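PDB 3VOC: Beta/alpha-amylase from Paenibacillus polymyxa, which hydrolyses alpha-1,4-glucosidic linkages in starch, this chain being its N-terminal beta-amylase part, which removes maltose units from the non-reducing chain ends. Local coordinates for residues Lys311-Asp316 with Lys352-Asn357; Pro152-Ser157 with Ser270-Arg275; Phe183-Glu188 with Ile222-Asp227. All blocks are in the same frame, centred on the assembly; numbering follows the deposited sequence. Where two conformers were deposited one is given.

Interaction 1. Residues Lys311-Asp316 with Lys352-Asn357; sequences KFKDAD and KGVRLN
This contact lies in the outer layer of the TIM barrel. Helix 305-315 meets the turn that carries the chain from helix 338-352 into strand 356-359. Gly353 takes a left-handed backbone conformation and closes its helix in a Schellman motif. Asp316 makes the same motif after helix 305-315.

The polar part rests on Lys313. Its CG is anti to the backbone N (chi1 -169°), and the chain runs extended until it bends at chi4 (58°). Lys313 NZ thereby gives a 2.7 Å hydrogen bond to Lys352 O. The donor sits nearly along the C=O axis, at 168°. This carbonyl closes a helix, so its partial negative charge would probably favour a cationic donor. Lys313 NZ also donates to a water at 2.8 Å. That water donates in turn to Gly353 O, so the ammonium group serves two successive carbonyls, one directly and one through water.

The apolar part centres on Val354. Its CG2 touches Lys313 CB at 3.7 Å, while its CG1 lies 4.3 Å from Phe312 CB. The Phe312 ring turns from the contact and packs on Leu319 of strand 318-321, as Val354 does. Lys352 crosses Lys313 obliquely and its end turns elsewhere, leaving Lys352 CB at 4.2 Å from Lys313 CD.

Interaction 2. Residues Pro152-Ser157 with Ser270-Arg275; sequences PKIYLS and SVFGVR
The backbone of strand 153-156 meets the chain just as strand 275-279 begins. Ile154 N donates to Arg275 O at 3.1 Å. The bond is straight, with 165° at the hydrogen, and lies nearly along the C=O axis. Lys153 CA adds a CA-H...O contact to the same Arg275 O at 3.4 Å. One step earlier a water bridges the two backbones: it donates to Pro152 O and accepts from Arg275 N, both at 2.8 Å. Lys153 N is buried and has no partner in the model.

Two apolar pairs follow. Ile154 CD1 meets Phe272 CD1 at 3.6 Å, the side chains crossing at about a right angle. Val274 CG2, flanked by its own N and C, lies 4.0 Å from Ile154 CG1.

Val274 also makes van der Waals contacts with backbone. Its CB is 3.4 Å and its CG1 3.6 Å from Pro152 O, and its CG2 rests on Lys153 CA. An alanine here would lose CG1 and CG2 and would probably loosen the packing on Ile154 and the Pro152-Lys153 backbone, leaving only the CB contact.

The charged chains cross obliquely. Asp318 makes salt bridges to Lys153 and Arg275 and is likely to offset their like charges, while Lys153 NZ also bonds Asn357. Strands 153-156 and 275-279 are the fourth and fifth of the eight parallel strands of the TIM barrel, joined here at their beginnings.

Interaction 3. Residues Phe183-Glu188 with Ile222-Asp227; sequences FQAYTE and INPPTD
Two loops meet here, both in the long excursion between barrel strands 153-156 and 275-279. Residues 183-188 lead into helix 188-202, and residues 222-227 lie between helices 205-212 and 240-268. The firm part of the contact is Tyr186 set against the pair Pro224-Pro225. CG of Tyr186 is anti to the carbonyl carbon (chi1 -59°), and the ring reaches the prolines with its hydroxyl end. Tyr186 OH donates to Pro225 O at 2.5 Å, a very short hydrogen bond. The hydroxyl lies in the carbonyl plane, on a lone pair, with a C=O...O angle of 144°. Pro225 O also lies in the plane of the tyrosine ring, at its edge. Pro224 lies over the rim of one ring face: its CG stands 4.1 Å above the plane of the Tyr186 ring, and its CB is 3.7 Å from Tyr186 CZ. The bond and the proline together would probably limit rotation of the ring. Ala185 O, 3.4 Å from Pro224 CG, is buried by this packing and has no polar partner in the model.

The contact is looser beside this. Phe183 CE1 meets Pro225 CG at 4.0 Å, in an oblique approach. Beyond Pro225 the chain turns to solvent: Thr226 and Asp227 are exposed, and their CB atoms point away from the other loop.

Behind the prolines lies helix 240-268. Its Phe245 touches both prolines; Phe245 and Tyr249 each make an edge-to-face (T-shaped) stack with Phe183. Thr187 N-caps helix 188-202 through OG1 to Ala190 N, and Tyr186 shares a backbone bond with Lys111 of strand 110-111.

Interactions 1 and 2 are neighbours at the barrel, their centres 14 Å apart. They are joined by a probable hydrogen bond between Asn357 OD1 and Lys153 NZ, 2.6 Å, and by a salt bridge between Asp316 OD1 and Arg275 NH2, 2.9 Å. Both reach the same parallel sheet. The side chain of Phe312 is about 9 Å from that of Glu163, the predicted proton donor. That of Lys153 is about 10 Å from that of Glu359, the probable proton acceptor. Interaction 3 is nested in the chain loop that interaction 2 closes, yet its centre is 36 Å from that of interaction 2 and 30 Å from that of interaction 1. It lies away from the catalytic and substrate-binding residues and the calcium site.

Interaction 1. Residues Lys311-Asp316 with Lys352-Asn357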
ATOM      1  N   LYS A 311       3.091 -12.455   7.768  1.00 14.08           N
ATOM      2  CA  LYS A 311       2.876 -11.354   8.704  0.60 13.93           C
ATOM      3  C   LYS A 311       1.448 -10.808   8.620  1.00 14.20           C
ATOM      4  O   LYS A 311       0.882 -10.416   9.642  1.00 14.30           O
ATOM      5  CB  LYS A 311       3.918 -10.240   8.510  0.60 14.52           C
ATOM      6  CG  LYS A 311       3.920  -9.180   9.600  0.60 12.60           C
ATOM      7  CD  LYS A 311       4.580  -9.681  10.893  0.60 14.71           C
ATOM      8  CE  LYS A 311       4.594  -8.604  11.963  0.60 11.96           C
ATOM      9  NZ  LYS A 311       4.786  -9.233  13.310  0.60 14.72           N
ATOM     10  N   PHE A 312       0.865 -10.790   7.414  1.00 13.60           N
ATOM     11  CA  PHE A 312      -0.557 -10.450   7.270  1.00 14.24           C
ATOM     12  C   PHE A 312      -1.424 -11.415   8.084  1.00 14.41           C
ATOM     13  O   PHE A 312      -2.296 -10.990   8.839  1.00 14.46           O
ATOM     14  CB  PHE A 312      -0.997 -10.457   5.793  1.00 13.36           C
ATOM     15  CG  PHE A 312      -0.738  -9.162   5.090  1.00 13.58           C
ATOM     16  CD1 PHE A 312       0.556  -8.833   4.681  1.00 13.35           C
ATOM     17  CD2 PHE A 312      -1.778  -8.263   4.849  1.00 13.92           C
ATOM     18  CE1 PHE A 312       0.821  -7.629   4.039  1.00 14.37           C
ATOM     19  CE2 PHE A 312      -1.530  -7.039   4.193  1.00 15.42           C
ATOM     20  CZ  PHE A 312      -0.220  -6.728   3.783  1.00 15.30           C
ATOM     21  N   LYS A 313      -1.155 -12.711   7.939  1.00 15.02           N
ATOM     22  CA  LYS A 313      -1.893 -13.730   8.678  1.00 15.57           C
ATOM     23  C   LYS A 313      -1.736 -13.510  10.177  1.00 15.80           C
ATOM     24  O   LYS A 313      -2.724 -13.533  10.909  1.00 15.63           O
ATOM     25  CB  LYS A 313      -1.385 -15.129   8.325  1.00 16.24           C
ATOM     26  CG  LYS A 313      -2.282 -16.249   8.842  1.00 17.89           C
ATOM     27  CD  LYS A 313      -1.820 -17.601   8.295  1.00 23.15           C
ATOM     28  CE  LYS A 313      -2.695 -18.775   8.767  1.00 22.48           C
ATOM     29  NZ  LYS A 313      -4.128 -18.594   8.395  1.00 24.85           N
ATOM     30  N   ASP A 314      -0.492 -13.315  10.624  1.00 15.46           N
ATOM     31  CA  ASP A 314      -0.203 -13.121  12.057  1.00 15.99           C
ATOM     32  C   ASP A 314      -0.895 -11.877  12.600  1.00 16.82           C
ATOM     33  O   ASP A 314      -1.384 -11.890  13.737  1.00 16.44           O
ATOM     34  CB  ASP A 314       1.305 -13.021  12.329  1.00 15.62           C
ATOM     35  CG  ASP A 314       2.045 -14.325  12.054  1.00 16.44           C
ATOM     36  OD1 ASP A 314       1.405 -15.402  11.931  1.00 16.35           O
ATOM     37  OD2 ASP A 314       3.287 -14.265  11.966  1.00 15.55           O
ATOM     38  N   ALA A 315      -0.917 -10.803  11.801  1.00 16.21           N
ATOM     39  CA  ALA A 315      -1.554  -9.551  12.234  1.00 17.06           C
ATOM     40  C   ALA A 315      -3.077  -9.577  12.070  1.00 17.20           C
ATOM     41  O   ALA A 315      -3.780  -8.625  12.463  1.00 17.36           O
ATOM     42  CB  ALA A 315      -0.960  -8.360  11.492  1.00 16.80           C
ATOM     43  N   ASP A 316      -3.585 -10.665  11.500  1.00 17.16           N
ATOM     44  CA  ASP A 316      -5.013 -10.810  11.224  1.00 17.49           C
ATOM     45  C   ASP A 316      -5.504  -9.625  10.392  1.00 16.49           C
ATOM     46  O   ASP A 316      -6.428  -8.906  10.784  1.00 16.45           O
ATOM     47  CB  ASP A 316      -5.827 -10.970  12.520  1.00 18.56           C
ATOM     48  CG  ASP A 316      -7.274 -11.332  12.252  1.00 20.84           C
ATOM     49  OD1 ASP A 316      -7.516 -12.085  11.300  1.00 24.19           O
ATOM     50  OD2 ASP A 316      -8.167 -10.854  12.987  1.00 24.47           O
ATOM     51  N   LYS A 352      -1.891 -19.954   2.655  1.00 22.39           N
ATOM     52  CA  LYS A 352      -1.862 -19.562   4.069  1.00 22.43           C
ATOM     53  C   LYS A 352      -3.227 -19.214   4.646  1.00 22.66           C
ATOM     54  O   LYS A 352      -3.349 -18.967   5.845  1.00 23.65           O
ATOM     55  CB  LYS A 352      -0.897 -18.392   4.290  1.00 22.27           C
ATOM     56  CG  LYS A 352       0.534 -18.720   3.910  1.00 22.78           C
ATOM     57  CD  LYS A 352       1.473 -17.650   4.404  1.00 22.54           C
ATOM     58  CE  LYS A 352       2.907 -17.984   4.067  1.00 22.17           C
ATOM     59  NZ  LYS A 352       3.531 -18.892   5.067  1.00 20.73           N
ATOM     60  N   GLY A 353      -4.260 -19.199   3.818  1.00 21.91           N
ATOM     61  CA  GLY A 353      -5.569 -18.799   4.313  1.00 21.58           C
ATOM     62  C   GLY A 353      -5.645 -17.309   4.608  1.00 21.05           C
ATOM     63  O   GLY A 353      -6.393 -16.891   5.491  1.00 21.87           O
ATOM     64  N   VAL A 354      -4.871 -16.502   3.883  1.00 19.14           N
ATOM     65  CA  VAL A 354      -5.016 -15.043   3.950  1.00 18.32           C
ATOM     66  C   VAL A 354      -6.058 -14.605   2.923  1.00 17.58           C
ATOM     67  O   VAL A 354      -5.914 -14.887   1.734  1.00 17.42           O
ATOM     68  CB  VAL A 354      -3.667 -14.321   3.717  1.00 17.95           C
ATOM     69  CG1 VAL A 354      -3.854 -12.796   3.649  1.00 17.15           C
ATOM     70  CG2 VAL A 354      -2.674 -14.679   4.836  1.00 18.78           C
ATOM     71  N   ARG A 355      -7.107 -13.928   3.383  1.00 17.11           N
ATOM     72  CA  ARG A 355      -8.167 -13.450   2.490  1.00 16.40           C
ATOM     73  C   ARG A 355      -7.623 -12.433   1.486  1.00 16.53           C
ATOM     74  O   ARG A 355      -6.959 -11.466   1.878  1.00 16.02           O
ATOM     75  CB  ARG A 355      -9.294 -12.812   3.291  1.00 17.02           C
ATOM     76  CG  ARG A 355     -10.087 -13.805   4.189  1.00 17.50           C
ATOM     77  CD  ARG A 355     -10.963 -13.068   5.183  1.00 18.37           C
ATOM     78  NE  ARG A 355     -11.843 -12.097   4.524  1.00 19.61           N
ATOM     79  CZ  ARG A 355     -13.066 -12.370   4.068  1.00 21.32           C
ATOM     80  NH1 ARG A 355     -13.583 -13.590   4.190  1.00 20.73           N
ATOM     81  NH2 ARG A 355     -13.786 -11.419   3.495  1.00 21.20           N
ATOM     82  N   LEU A 356      -7.923 -12.655   0.205  1.00 15.96           N
ATOM     83  CA  LEU A 356      -7.497 -11.763  -0.871  1.00 16.05           C
ATOM     84  C   LEU A 356      -8.575 -10.795  -1.355  1.00 16.42           C
ATOM     85  O   LEU A 356      -9.733 -11.173  -1.583  1.00 15.48           O
ATOM     86  CB  LEU A 356      -7.021 -12.564  -2.074  1.00 15.79           C
ATOM     87  CG  LEU A 356      -5.698 -13.292  -1.955  1.00 16.61           C
ATOM     88  CD1 LEU A 356      -5.702 -14.441  -2.935  1.00 16.65           C
ATOM     89  CD2 LEU A 356      -4.490 -12.348  -2.211  1.00 16.57           C
ATOM     90  N   ASN A 357      -8.152  -9.548  -1.532  1.00 16.94           N
ATOM     91  CA  ASN A 357      -8.931  -8.528  -2.243  1.00 17.99           C
ATOM     92  C   ASN A 357      -8.072  -7.957  -3.367  1.00 17.08           C
ATOM     93  O   ASN A 357      -6.846  -7.916  -3.253  1.00 16.59           O
ATOM     94  CB  ASN A 357      -9.364  -7.416  -1.281  1.00 18.52           C
ATOM     95  CG  ASN A 357     -10.266  -7.931  -0.158  1.00 22.84           C
ATOM     96  OD1 ASN A 357      -9.850  -8.011   1.000  1.00 27.24           O
ATOM     97  ND2 ASN A 357     -11.507  -8.283  -0.502  1.00 24.11           N
TER
HETATM   98  O   HOH W   1      -6.014 -16.553   8.681  1.00 40.02           O

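Interaction 2. Residues Pro152-Ser157 with Ser270-Arg275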
ATOM      1  N   PRO A 152     -18.283  -2.078   5.926  1.00 15.80           N
ATOM      2  CA  PRO A 152     -18.124  -3.533   5.972  1.00 16.24           C
ATOM      3  C   PRO A 152     -16.677  -3.994   6.127  1.00 16.29           C
ATOM      4  O   PRO A 152     -16.430  -5.179   6.349  1.00 16.82           O
ATOM      5  CB  PRO A 152     -18.635  -3.966   4.601  1.00 16.04           C
ATOM      6  CG  PRO A 152     -18.241  -2.828   3.696  1.00 15.19           C
ATOM      7  CD  PRO A 152     -18.310  -1.571   4.540  1.00 15.74           C
ATOM      8  N   LYS A 153     -15.740  -3.059   6.015  1.00 16.24           N
ATOM      9  CA  LYS A 153     -14.319  -3.376   5.932  1.00 16.91           C
ATOM     10  C   LYS A 153     -13.570  -2.063   6.066  1.00 16.24           C
ATOM     11  O   LYS A 153     -14.078  -1.005   5.665  1.00 16.32           O
ATOM     12  CB  LYS A 153     -14.020  -4.053   4.585  1.00 17.93           C
ATOM     13  CG  LYS A 153     -12.590  -4.523   4.408  1.00 21.52           C
ATOM     14  CD  LYS A 153     -12.534  -5.731   3.490  1.00 25.75           C
ATOM     15  CE  LYS A 153     -11.281  -6.579   3.808  1.00 27.50           C
ATOM     16  NZ  LYS A 153     -11.283  -7.902   3.131  1.00 25.21           N
ATOM     17  N   ILE A 154     -12.380  -2.108   6.654  1.00 15.99           N
ATOM     18  CA  ILE A 154     -11.536  -0.905   6.775  1.00 15.77           C
ATOM     19  C   ILE A 154     -10.139  -1.201   6.242  1.00 16.09           C
ATOM     20  O   ILE A 154      -9.601  -2.269   6.533  1.00 15.17           O
ATOM     21  CB  ILE A 154     -11.431  -0.432   8.255  1.00 15.66           C
ATOM     22  CG1 ILE A 154     -12.835  -0.098   8.802  1.00 15.99           C
ATOM     23  CG2 ILE A 154     -10.479   0.774   8.376  1.00 15.45           C
ATOM     24  CD1 ILE A 154     -12.927   0.109  10.328  1.00 16.28           C
ATOM     25  N   TYR A 155      -9.562  -0.262   5.478  1.00 15.87           N
ATOM     26  CA  TYR A 155      -8.182  -0.419   4.998  1.00 17.01           C
ATOM     27  C   TYR A 155      -7.211   0.464   5.771  1.00 16.53           C
ATOM     28  O   TYR A 155      -7.563   1.576   6.195  1.00 16.29           O
ATOM     29  CB  TYR A 155      -8.057  -0.145   3.477  1.00 17.45           C
ATOM     30  CG  TYR A 155      -8.722  -1.211   2.601  1.00 23.42           C
ATOM     31  CD1 TYR A 155      -8.615  -2.575   2.913  1.00 29.06           C
ATOM     32  CD2 TYR A 155      -9.456  -0.860   1.462  1.00 26.50           C
ATOM     33  CE1 TYR A 155      -9.245  -3.566   2.121  1.00 31.19           C
ATOM     34  CE2 TYR A 155     -10.074  -1.836   0.659  1.00 29.66           C
ATOM     35  CZ  TYR A 155      -9.963  -3.189   0.991  1.00 32.26           C
ATOM     36  OH  TYR A 155     -10.581  -4.166   0.206  1.00 33.62           O
ATOM     37  N   LEU A 156      -5.984  -0.035   5.944  1.00 15.79           N
ATOM     38  CA  LEU A 156      -4.908   0.760   6.516  1.00 15.38           C
ATOM     39  C   LEU A 156      -3.958   1.129   5.396  1.00 15.37           C
ATOM     40  O   LEU A 156      -3.890   0.411   4.386  1.00 16.42           O
ATOM     41  CB  LEU A 156      -4.147  -0.050   7.560  1.00 14.75           C
ATOM     42  CG  LEU A 156      -4.997  -0.664   8.669  1.00 14.67           C
ATOM     43  CD1 LEU A 156      -4.090  -1.380   9.656  1.00 15.41           C
ATOM     44  CD2 LEU A 156      -5.902   0.379   9.368  1.00 13.51           C
ATOM     45  N   SER A 157      -3.216   2.222   5.587  1.00 14.70           N
ATOM     46  CA  SER A 157      -2.124   2.601   4.704  1.00 14.35           C
ATOM     47  C   SER A 157      -0.782   2.223   5.352  1.00 14.39           C
ATOM     48  O   SER A 157      -0.395   2.764   6.406  1.00 13.99           O
ATOM     49  CB  SER A 157      -2.177   4.105   4.411  1.00 14.83           C
ATOM     50  OG  SER A 157      -1.005   4.527   3.739  1.00 14.87           O
ATOM     51  N   SER A 270     -13.918  -3.587  18.629  1.00 19.01           N
ATOM     52  CA  SER A 270     -15.098  -3.478  19.507  1.00 20.23           C
ATOM     53  C   SER A 270     -16.081  -2.374  19.077  1.00 20.34           C
ATOM     54  O   SER A 270     -17.113  -2.182  19.704  1.00 21.01           O
ATOM     55  CB  SER A 270     -14.666  -3.298  20.962  1.00 20.45           C
ATOM     56  OG  SER A 270     -14.007  -2.058  21.117  1.00 24.24           O
ATOM     57  N   VAL A 271     -15.770  -1.660  17.999  1.00 19.83           N
ATOM     58  CA  VAL A 271     -16.637  -0.598  17.510  1.00 19.23           C
ATOM     59  C   VAL A 271     -17.271  -1.060  16.205  1.00 19.47           C
ATOM     60  O   VAL A 271     -18.499  -1.054  16.060  1.00 20.29           O
ATOM     61  CB  VAL A 271     -15.853   0.728  17.327  1.00 19.62           C
ATOM     62  CG1 VAL A 271     -16.715   1.787  16.654  1.00 19.05           C
ATOM     63  CG2 VAL A 271     -15.321   1.230  18.702  1.00 20.55           C
ATOM     64  N   PHE A 272     -16.430  -1.489  15.266  1.00 18.75           N
ATOM     65  CA  PHE A 272     -16.895  -1.974  13.972  1.00 18.05           C
ATOM     66  C   PHE A 272     -16.909  -3.495  13.896  1.00 18.10           C
ATOM     67  O   PHE A 272     -17.876  -4.074  13.419  1.00 18.11           O
ATOM     68  CB  PHE A 272     -16.031  -1.381  12.864  1.00 17.38           C
ATOM     69  CG  PHE A 272     -16.032   0.122  12.861  1.00 16.91           C
ATOM     70  CD1 PHE A 272     -14.897   0.831  13.252  1.00 14.91           C
ATOM     71  CD2 PHE A 272     -17.191   0.824  12.525  1.00 15.52           C
ATOM     72  CE1 PHE A 272     -14.899   2.226  13.258  1.00 16.63           C
ATOM     73  CE2 PHE A 272     -17.209   2.218  12.537  1.00 16.84           C
ATOM     74  CZ  PHE A 272     -16.068   2.923  12.899  1.00 16.35           C
ATOM     75  N   GLY A 273     -15.835  -4.134  14.355  1.00 18.25           N
ATOM     76  CA  GLY A 273     -15.743  -5.593  14.314  1.00 18.40           C
ATOM     77  C   GLY A 273     -15.762  -6.129  12.891  1.00 18.56           C
ATOM     78  O   GLY A 273     -16.343  -7.184  12.619  1.00 19.46           O
ATOM     79  N   VAL A 274     -15.110  -5.418  11.979  1.00 17.64           N
ATOM     80  CA  VAL A 274     -15.055  -5.850  10.580  1.00 16.93           C
ATOM     81  C   VAL A 274     -13.629  -6.270  10.224  1.00 16.76           C
ATOM     82  O   VAL A 274     -12.701  -6.004  10.987  1.00 17.30           O
ATOM     83  CB  VAL A 274     -15.512  -4.720   9.629  1.00 16.52           C
ATOM     84  CG1 VAL A 274     -17.018  -4.432   9.793  1.00 16.33           C
ATOM     85  CG2 VAL A 274     -14.642  -3.453   9.842  1.00 15.76           C
ATOM     86  N   ARG A 275     -13.457  -6.937   9.081  1.00 16.46           N
ATOM     87  CA  ARG A 275     -12.107  -7.234   8.556  1.00 16.07           C
ATOM     88  C   ARG A 275     -11.327  -5.943   8.294  1.00 15.45           C
ATOM     89  O   ARG A 275     -11.887  -4.958   7.798  1.00 14.60           O
ATOM     90  CB  ARG A 275     -12.178  -8.031   7.237  1.00 16.17           C
ATOM     91  CG  ARG A 275     -12.808  -9.429   7.326  1.00 17.06           C
ATOM     92  CD  ARG A 275     -12.169 -10.272   8.424  1.00 17.31           C
ATOM     93  NE  ARG A 275     -10.739 -10.454   8.193  1.00 18.52           N
ATOM     94  CZ  ARG A 275      -9.889 -10.944   9.088  1.00 19.15           C
ATOM     95  NH1 ARG A 275     -10.314 -11.296  10.294  1.00 18.87           N
ATOM     96  NH2 ARG A 275      -8.595 -11.063   8.790  1.00 19.20           N
TER
HETATM   97  O   HOH W   2     -15.700  -7.586   7.587  1.00 21.81           O

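Interaction 3. Residues Phe183-Glu188 with Ile222-Asp227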
ATOM      1  N   PHE A 183      17.050   1.632  -3.034  1.00 15.10           N
ATOM      2  CA  PHE A 183      16.919   1.336  -1.600  1.00 15.65           C
ATOM      3  C   PHE A 183      16.726   2.631  -0.799  1.00 15.69           C
ATOM      4  O   PHE A 183      17.228   3.680  -1.186  1.00 16.58           O
ATOM      5  CB  PHE A 183      18.140   0.551  -1.075  1.00 15.05           C
ATOM      6  CG  PHE A 183      18.232  -0.860  -1.598  1.00 14.51           C
ATOM      7  CD1 PHE A 183      19.331  -1.264  -2.341  1.00 14.93           C
ATOM      8  CD2 PHE A 183      17.238  -1.789  -1.329  1.00 15.42           C
ATOM      9  CE1 PHE A 183      19.424  -2.564  -2.834  1.00 15.29           C
ATOM     10  CE2 PHE A 183      17.324  -3.109  -1.820  1.00 13.54           C
ATOM     11  CZ  PHE A 183      18.421  -3.494  -2.568  1.00 14.50           C
ATOM     12  N   GLN A 184      16.013   2.535   0.321  1.00 16.34           N
ATOM     13  CA  GLN A 184      15.512   3.700   1.053  1.00 16.49           C
ATOM     14  C   GLN A 184      15.908   3.643   2.526  1.00 17.11           C
ATOM     15  O   GLN A 184      15.104   3.958   3.424  1.00 17.34           O
ATOM     16  CB  GLN A 184      13.985   3.762   0.913  1.00 16.53           C
ATOM     17  CG  GLN A 184      13.493   3.895  -0.538  1.00 16.58           C
ATOM     18  CD  GLN A 184      13.881   5.236  -1.149  1.00 18.26           C
ATOM     19  OE1 GLN A 184      13.835   6.261  -0.474  1.00 17.97           O
ATOM     20  NE2 GLN A 184      14.261   5.234  -2.434  1.00 14.83           N
ATOM     21  N   ALA A 185      17.151   3.226   2.777  1.00 17.59           N
ATOM     22  CA  ALA A 185      17.625   3.016   4.134  1.00 17.52           C
ATOM     23  C   ALA A 185      18.843   3.879   4.432  1.00 17.76           C
ATOM     24  O   ALA A 185      19.747   3.446   5.156  1.00 17.56           O
ATOM     25  CB  ALA A 185      17.954   1.519   4.355  1.00 18.00           C
ATOM     26  N   TYR A 186      18.852   5.108   3.902  1.00 17.04           N
ATOM     27  CA  TYR A 186      20.057   5.952   3.978  1.00 17.01           C
ATOM     28  C   TYR A 186      20.007   7.098   4.958  1.00 17.10           C
ATOM     29  O   TYR A 186      20.993   7.834   5.110  1.00 16.65           O
ATOM     30  CB  TYR A 186      20.554   6.365   2.582  1.00 16.74           C
ATOM     31  CG  TYR A 186      20.856   5.122   1.784  1.00 16.90           C
ATOM     32  CD1 TYR A 186      22.151   4.579   1.743  1.00 18.50           C
ATOM     33  CD2 TYR A 186      19.835   4.427   1.152  1.00 16.77           C
ATOM     34  CE1 TYR A 186      22.409   3.385   1.035  1.00 16.85           C
ATOM     35  CE2 TYR A 186      20.076   3.254   0.458  1.00 16.27           C
ATOM     36  CZ  TYR A 186      21.364   2.730   0.402  1.00 17.39           C
ATOM     37  OH  TYR A 186      21.584   1.563  -0.313  1.00 16.08           O
ATOM     38  N   THR A 187      18.886   7.237   5.667  1.00 16.91           N
ATOM     39  CA  THR A 187      18.875   8.142   6.821  1.00 16.97           C
ATOM     40  C   THR A 187      19.849   7.601   7.862  1.00 17.13           C
ATOM     41  O   THR A 187      20.151   6.396   7.883  1.00 16.68           O
ATOM     42  CB  THR A 187      17.487   8.277   7.477  1.00 16.99           C
ATOM     43  OG1 THR A 187      16.956   6.975   7.763  1.00 15.99           O
ATOM     44  CG2 THR A 187      16.525   9.042   6.558  1.00 16.71           C
ATOM     45  N   GLU A 188      20.360   8.481   8.713  1.00 17.16           N
ATOM     46  CA  GLU A 188      21.208   8.024   9.806  1.00 18.07           C
ATOM     47  C   GLU A 188      20.455   7.041  10.690  1.00 17.41           C
ATOM     48  O   GLU A 188      21.036   6.053  11.146  1.00 17.50           O
ATOM     49  CB  GLU A 188      21.755   9.191  10.619  1.00 19.08           C
ATOM     50  CG  GLU A 188      22.743  10.066   9.830  1.00 21.61           C
ATOM     51  CD  GLU A 188      23.873   9.250   9.207  1.00 27.22           C
ATOM     52  OE1 GLU A 188      24.493   8.423   9.909  1.00 28.60           O
ATOM     53  OE2 GLU A 188      24.140   9.434   8.004  1.00 29.42           O
ATOM     54  N   ILE A 222      29.416  -0.277   8.957  1.00 20.92           N
ATOM     55  CA  ILE A 222      28.329  -1.064   8.385  1.00 19.85           C
ATOM     56  C   ILE A 222      27.352  -0.114   7.703  1.00 20.18           C
ATOM     57  O   ILE A 222      26.854   0.825   8.321  1.00 19.54           O
ATOM     58  CB  ILE A 222      27.583  -1.875   9.457  1.00 19.77           C
ATOM     59  CG1 ILE A 222      28.518  -2.910  10.093  1.00 18.53           C
ATOM     60  CG2 ILE A 222      26.308  -2.526   8.865  1.00 17.77           C
ATOM     61  CD1 ILE A 222      27.942  -3.565  11.343  1.00 19.04           C
ATOM     62  N   ASN A 223      27.081  -0.379   6.428  1.00 20.44           N
ATOM     63  CA  ASN A 223      26.164   0.435   5.641  1.00 20.77           C
ATOM     64  C   ASN A 223      25.261  -0.430   4.771  1.00 19.88           C
ATOM     65  O   ASN A 223      25.616  -1.570   4.479  1.00 19.97           O
ATOM     66  CB  ASN A 223      26.960   1.373   4.742  1.00 20.81           C
ATOM     67  CG  ASN A 223      27.582   2.505   5.508  1.00 23.87           C
ATOM     68  OD1 ASN A 223      26.886   3.391   5.988  1.00 26.60           O
ATOM     69  ND2 ASN A 223      28.906   2.485   5.623  1.00 25.73           N
ATOM     70  N   PRO A 224      24.111   0.121   4.324  1.00 19.43           N
ATOM     71  CA  PRO A 224      23.332  -0.528   3.270  1.00 19.24           C
ATOM     72  C   PRO A 224      24.161  -0.508   1.972  1.00 19.76           C
ATOM     73  O   PRO A 224      25.228   0.111   1.957  1.00 18.74           O
ATOM     74  CB  PRO A 224      22.096   0.378   3.143  1.00 18.92           C
ATOM     75  CG  PRO A 224      22.021   1.088   4.440  1.00 19.44           C
ATOM     76  CD  PRO A 224      23.448   1.350   4.792  1.00 18.69           C
ATOM     77  N   PRO A 225      23.681  -1.166   0.895  1.00 20.37           N
ATOM     78  CA  PRO A 225      24.464  -1.212  -0.345  1.00 21.70           C
ATOM     79  C   PRO A 225      24.820   0.180  -0.820  1.00 22.90           C
ATOM     80  O   PRO A 225      23.981   1.065  -0.810  1.00 22.56           O
ATOM     81  CB  PRO A 225      23.510  -1.886  -1.328  1.00 21.02           C
ATOM     82  CG  PRO A 225      22.691  -2.764  -0.460  1.00 21.01           C
ATOM     83  CD  PRO A 225      22.434  -1.939   0.759  1.00 20.28           C
ATOM     84  N   THR A 226      26.091   0.366  -1.152  0.55 24.05           N
ATOM     85  CA  THR A 226      26.611   1.669  -1.536  0.55 25.48           C
ATOM     86  C   THR A 226      26.709   1.713  -3.056  0.55 26.39           C
ATOM     87  O   THR A 226      27.484   2.486  -3.628  0.55 26.49           O
ATOM     88  CB  THR A 226      27.976   1.944  -0.860  0.55 25.45           C
ATOM     89  OG1 THR A 226      28.791   0.767  -0.929  0.55 25.62           O
ATOM     90  CG2 THR A 226      27.774   2.320   0.607  0.55 26.13           C
ATOM     91  N   ASP A 227      25.899   0.850  -3.672  0.55 27.38           N
ATOM     92  CA  ASP A 227      25.708   0.717  -5.116  0.55 28.43           C
ATOM     93  C   ASP A 227      24.569  -0.285  -5.351  0.55 28.43           C
ATOM     94  O   ASP A 227      24.802  -1.496  -5.404  0.55 28.77           O
ATOM     95  CB  ASP A 227      27.004   0.249  -5.810  0.55 28.55           C
ATOM     96  CG  ASP A 227      27.771  -0.821  -5.016  0.55 29.23           C
ATOM     97  OD1 ASP A 227      28.786  -1.321  -5.552  0.55 28.61           O
ATOM     98  OD2 ASP A 227      27.381  -1.172  -3.872  0.55 30.72           O
TER